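Local coordinates for RNA polymerase sigma-H factor (Fusobacterium nucleatum subsp. nucleatum, PDB 3MZY), which probably acts as a sigma-70-family initiation factor that directs RNA polymerase to specific promoter sites and is then released, at residues L7-A18 against F32-M41. Residues are numbered along the deposited sequence; the frame is centred on the assembly and turned at random.
Sequences LVQEGILGLLKA and FAFLCIRREM
Glu40 sits as a knob in a hole formed by Glu10, Leu13, Gly14 and Lys17, where two helices of sigma-70 region 2 pack roughly antiparallel (140°) with segment axes 7.3 Å apart. The CB of Glu40 rests against Glu10 O at 3.3 Å. Glu40 CG comes next, lying against Gly14 CA, also at 3.3 Å; with no side chain on Gly14, the backbones close up until Gly14 CA and Ile37 CA are 4.1 Å apart. A turn about the CB-CG bond (chi2 -51°) swings the Glu40 carboxylate across to Leu13 and Lys17, where OE2 meets Leu13 CD1. Glu40 OE1 takes the salt bridge from Lys17 NZ at 2.8 Å, approached from above the carboxylate plane (36° out of it) by an extended lysine chain crossing at about a right angle.

Deeper in, Ile37 CD1 packs on Leu15 CB at 3.9 Å, the two side chains lying side by side and both reaching Leu121 of helix 112-121. Farther along, Ala18 CB packs against both Ala33 and Cys36. The Phe32 ring has Cys36 SG over one face, offset toward the rim, while at its edge Phe32 CE2 meets Ala18 O, in the ring plane, at 3.2 Å.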
loop_
_atom_site.group_PDB
_atom_site.type_symbol
_atom_site.label_atom_id
_atom_site.label_comp_id
_atom_site.label_asym_id
_atom_site.label_seq_id
_atom_site.Cartn_x
_atom_site.Cartn_y
_atom_site.Cartn_z
ATOM N N LEU A 7 0.016 4.502 -12.403
ATOM C CA LEU A 7 0.667 3.472 -11.596
ATOM C C LEU A 7 0.142 3.420 -10.168
ATOM O O LEU A 7 0.480 2.502 -9.417
ATOM C CB LEU A 7 2.181 3.705 -11.573
ATOM C CG LEU A 7 2.981 3.405 -12.844
ATOM C CD1 LEU A 7 4.302 4.151 -12.836
ATOM C CD2 LEU A 7 3.210 1.910 -13.003
ATOM N N VAL A 8 -0.671 4.404 -9.795
ATOM C CA VAL A 8 -1.229 4.496 -8.442
ATOM C C VAL A 8 -2.054 3.257 -8.083
ATOM O O VAL A 8 -1.929 2.728 -6.984
ATOM C CB VAL A 8 -2.039 5.805 -8.241
ATOM C CG1 VAL A 8 -2.865 5.762 -6.967
ATOM C CG2 VAL A 8 -1.102 6.994 -8.206
ATOM N N GLN A 9 -2.878 2.788 -9.013
ATOM C CA GLN A 9 -3.618 1.550 -8.798
ATOM C C GLN A 9 -2.675 0.394 -8.457
ATOM O O GLN A 9 -2.901 -0.352 -7.506
ATOM C CB GLN A 9 -4.481 1.218 -10.007
ATOM C CG GLN A 9 -5.983 1.343 -9.754
ATOM C CD GLN A 9 -6.483 2.780 -9.681
ATOM O OE1 GLN A 9 -6.036 3.576 -8.849
ATOM N NE2 GLN A 9 -7.435 3.108 -10.546
ATOM N N GLU A 10 -1.592 0.289 -9.213
ATOM C CA GLU A 10 -0.629 -0.790 -9.042
ATOM C C GLU A 10 0.055 -0.740 -7.677
ATOM O O GLU A 10 0.170 -1.762 -7.006
ATOM C CB GLU A 10 0.377 -0.778 -10.201
ATOM C CG GLU A 10 -0.178 -1.443 -11.485
ATOM C CD GLU A 10 -1.124 -0.553 -12.315
ATOM O OE1 GLU A 10 -1.188 0.684 -12.090
ATOM O OE2 GLU A 10 -1.799 -1.102 -13.212
ATOM N N GLY A 11 0.475 0.465 -7.283
ATOM C CA GLY A 11 1.010 0.769 -5.947
ATOM C C GLY A 11 0.143 0.242 -4.822
ATOM O O GLY A 11 0.612 -0.526 -3.968
ATOM N N ILE A 12 -1.135 0.627 -4.860
ATOM C CA ILE A 12 -2.126 0.173 -3.919
ATOM C C ILE A 12 -2.229 -1.341 -3.903
ATOM O O ILE A 12 -2.259 -1.943 -2.826
ATOM C CB ILE A 12 -3.520 0.772 -4.232
ATOM C CG1 ILE A 12 -3.445 2.307 -4.233
ATOM C CG2 ILE A 12 -4.556 0.252 -3.251
ATOM C CD1 ILE A 12 -4.772 3.007 -4.468
ATOM N N LEU A 13 -2.304 -1.955 -5.083
ATOM C CA LEU A 13 -2.390 -3.410 -5.166
ATOM C C LEU A 13 -1.171 -4.005 -4.448
ATOM O O LEU A 13 -1.322 -4.868 -3.567
ATOM C CB LEU A 13 -2.406 -3.876 -6.631
ATOM C CG LEU A 13 -3.127 -5.154 -7.077
ATOM C CD1 LEU A 13 -2.295 -5.842 -8.165
ATOM C CD2 LEU A 13 -3.449 -6.147 -5.936
ATOM N N GLY A 14 0.021 -3.525 -4.838
ATOM C CA GLY A 14 1.298 -3.908 -4.223
ATOM C C GLY A 14 1.225 -3.859 -2.707
ATOM O O GLY A 14 1.644 -4.804 -2.041
ATOM N N LEU A 15 0.656 -2.779 -2.171
ATOM C CA LEU A 15 0.554 -2.589 -0.741
ATOM C C LEU A 15 -0.396 -3.596 -0.090
ATOM O O LEU A 15 -0.072 -4.169 0.954
ATOM C CB LEU A 15 0.120 -1.150 -0.405
ATOM C CG LEU A 15 -0.238 -0.821 1.058
ATOM C CD1 LEU A 15 0.985 -0.852 1.965
ATOM C CD2 LEU A 15 -0.925 0.526 1.191
ATOM N N LEU A 16 -1.575 -3.773 -0.694
ATOM C CA LEU A 16 -2.566 -4.739 -0.254
ATOM C C LEU A 16 -1.999 -6.155 -0.230
ATOM O O LEU A 16 -2.350 -6.964 0.636
ATOM C CB LEU A 16 -3.778 -4.682 -1.182
ATOM C CG LEU A 16 -5.100 -4.052 -0.728
ATOM C CD1 LEU A 16 -4.915 -2.990 0.347
ATOM C CD2 LEU A 16 -5.822 -3.482 -1.942
ATOM N N LYS A 17 -1.134 -6.438 -1.200
ATOM C CA LYS A 17 -0.399 -7.699 -1.267
ATOM C C LYS A 17 0.594 -7.771 -0.121
ATOM O O LYS A 17 0.663 -8.779 0.578
ATOM C CB LYS A 17 0.345 -7.823 -2.601
ATOM C CG LYS A 17 -0.486 -8.427 -3.725
ATOM C CD LYS A 17 0.389 -8.827 -4.907
ATOM C CE LYS A 17 -0.446 -9.078 -6.140
ATOM N NZ LYS A 17 0.392 -9.640 -7.234
ATOM N N ALA A 18 1.353 -6.690 0.065
ATOM C CA ALA A 18 2.287 -6.577 1.175
ATOM C C ALA A 18 1.613 -6.965 2.489
ATOM O O ALA A 18 2.124 -7.800 3.232
ATOM C CB ALA A 18 2.840 -5.162 1.258
ATOM N N PHE A 32 9.249 -4.746 3.194
ATOM C CA PHE A 32 8.431 -5.706 2.452
ATOM C C PHE A 32 7.430 -4.956 1.576
ATOM O O PHE A 32 7.213 -5.313 0.414
ATOM C CB PHE A 32 7.745 -6.749 3.367
ATOM C CG PHE A 32 6.981 -7.818 2.599
ATOM C CD1 PHE A 32 7.662 -8.739 1.785
ATOM C CD2 PHE A 32 5.579 -7.890 2.667
ATOM C CE1 PHE A 32 6.963 -9.726 1.058
ATOM C CE2 PHE A 32 4.874 -8.873 1.952
ATOM C CZ PHE A 32 5.570 -9.793 1.146
ATOM N N ALA A 33 6.859 -3.897 2.123
ATOM C CA ALA A 33 5.917 -3.079 1.382
ATOM C C ALA A 33 6.584 -2.453 0.161
ATOM O O ALA A 33 6.031 -2.480 -0.947
ATOM C CB ALA A 33 5.310 -2.018 2.284
ATOM N N PHE A 34 7.796 -1.937 0.373
ATOM C CA PHE A 34 8.582 -1.263 -0.661
ATOM C C PHE A 34 8.851 -2.245 -1.805
ATOM O O PHE A 34 8.640 -1.925 -2.981
ATOM C CB PHE A 34 9.869 -0.709 -0.019
ATOM C CG PHE A 34 10.892 -0.168 -1.002
ATOM C CD1 PHE A 34 10.687 1.044 -1.668
ATOM C CD2 PHE A 34 12.097 -0.852 -1.214
ATOM C CE1 PHE A 34 11.676 1.549 -2.564
ATOM C CE2 PHE A 34 13.076 -0.352 -2.096
ATOM C CZ PHE A 34 12.868 0.837 -2.771
ATOM N N LEU A 35 9.270 -3.453 -1.449
ATOM C CA LEU A 35 9.414 -4.542 -2.416
ATOM C C LEU A 35 8.145 -4.845 -3.246
ATOM O O LEU A 35 8.180 -4.746 -4.483
ATOM C CB LEU A 35 9.926 -5.805 -1.714
ATOM C CG LEU A 35 11.395 -6.210 -1.883
ATOM C CD1 LEU A 35 11.485 -7.527 -2.651
ATOM C CD2 LEU A 35 12.311 -5.111 -2.520
ATOM N N CYS A 36 7.038 -5.188 -2.567
ATOM C CA CYS A 36 5.775 -5.516 -3.248
ATOM C C CYS A 36 5.284 -4.381 -4.110
ATOM O O CYS A 36 4.823 -4.606 -5.235
ATOM C CB CYS A 36 4.674 -5.919 -2.267
ATOM S SG CYS A 36 5.098 -7.405 -1.334
ATOM N N ILE A 37 5.402 -3.164 -3.593
ATOM C CA ILE A 37 4.900 -2.002 -4.300
ATOM C C ILE A 37 5.674 -1.727 -5.587
ATOM O O ILE A 37 5.075 -1.429 -6.623
ATOM C CB ILE A 37 4.833 -0.773 -3.383
ATOM C CG1 ILE A 37 3.651 -0.935 -2.416
ATOM C CG2 ILE A 37 4.723 0.505 -4.221
ATOM C CD1 ILE A 37 3.782 -0.176 -1.090
ATOM N N ARG A 38 6.991 -1.887 -5.552
ATOM C CA ARG A 38 7.751 -1.668 -6.776
ATOM C C ARG A 38 7.638 -2.839 -7.744
ATOM O O ARG A 38 7.714 -2.639 -8.947
ATOM C CB ARG A 38 9.201 -1.280 -6.480
ATOM C CG ARG A 38 9.303 0.087 -5.767
ATOM C CD ARG A 38 10.743 0.559 -5.669
ATOM N NE ARG A 38 11.343 0.909 -6.962
ATOM C CZ ARG A 38 11.198 2.091 -7.567
ATOM N NH1 ARG A 38 11.790 2.317 -8.730
ATOM N NH2 ARG A 38 10.455 3.046 -7.018
ATOM N N ARG A 39 7.412 -4.049 -7.230
ATOM C CA ARG A 39 7.203 -5.203 -8.128
ATOM C C ARG A 39 5.932 -4.960 -8.941
ATOM O O ARG A 39 5.948 -5.114 -10.160
ATOM C CB ARG A 39 7.171 -6.560 -7.390
ATOM N N GLU A 40 4.860 -4.528 -8.275
ATOM C CA GLU A 40 3.612 -4.201 -8.964
ATOM C C GLU A 40 3.747 -3.078 -9.976
ATOM O O GLU A 40 3.179 -3.147 -11.052
ATOM C CB GLU A 40 2.486 -3.850 -7.989
ATOM C CG GLU A 40 1.857 -5.014 -7.288
ATOM C CD GLU A 40 1.422 -6.132 -8.215
ATOM O OE1 GLU A 40 1.706 -7.298 -7.876
ATOM O OE2 GLU A 40 0.799 -5.858 -9.264
HETATM N N MSE A 41 4.477 -2.033 -9.630
HETATM C CA MSE A 41 4.708 -0.949 -10.586
HETATM C C MSE A 41 5.464 -1.429 -11.811
HETATM O O MSE A 41 5.101 -1.104 -12.941
HETATM C CB MSE A 41 5.487 0.185 -9.936
HETATM C CG MSE A 41 4.703 0.993 -8.929
HETATM SE SE MSE A 41 5.905 1.977 -7.748
HETATM C CE MSE A 41 6.947 3.046 -9.045
#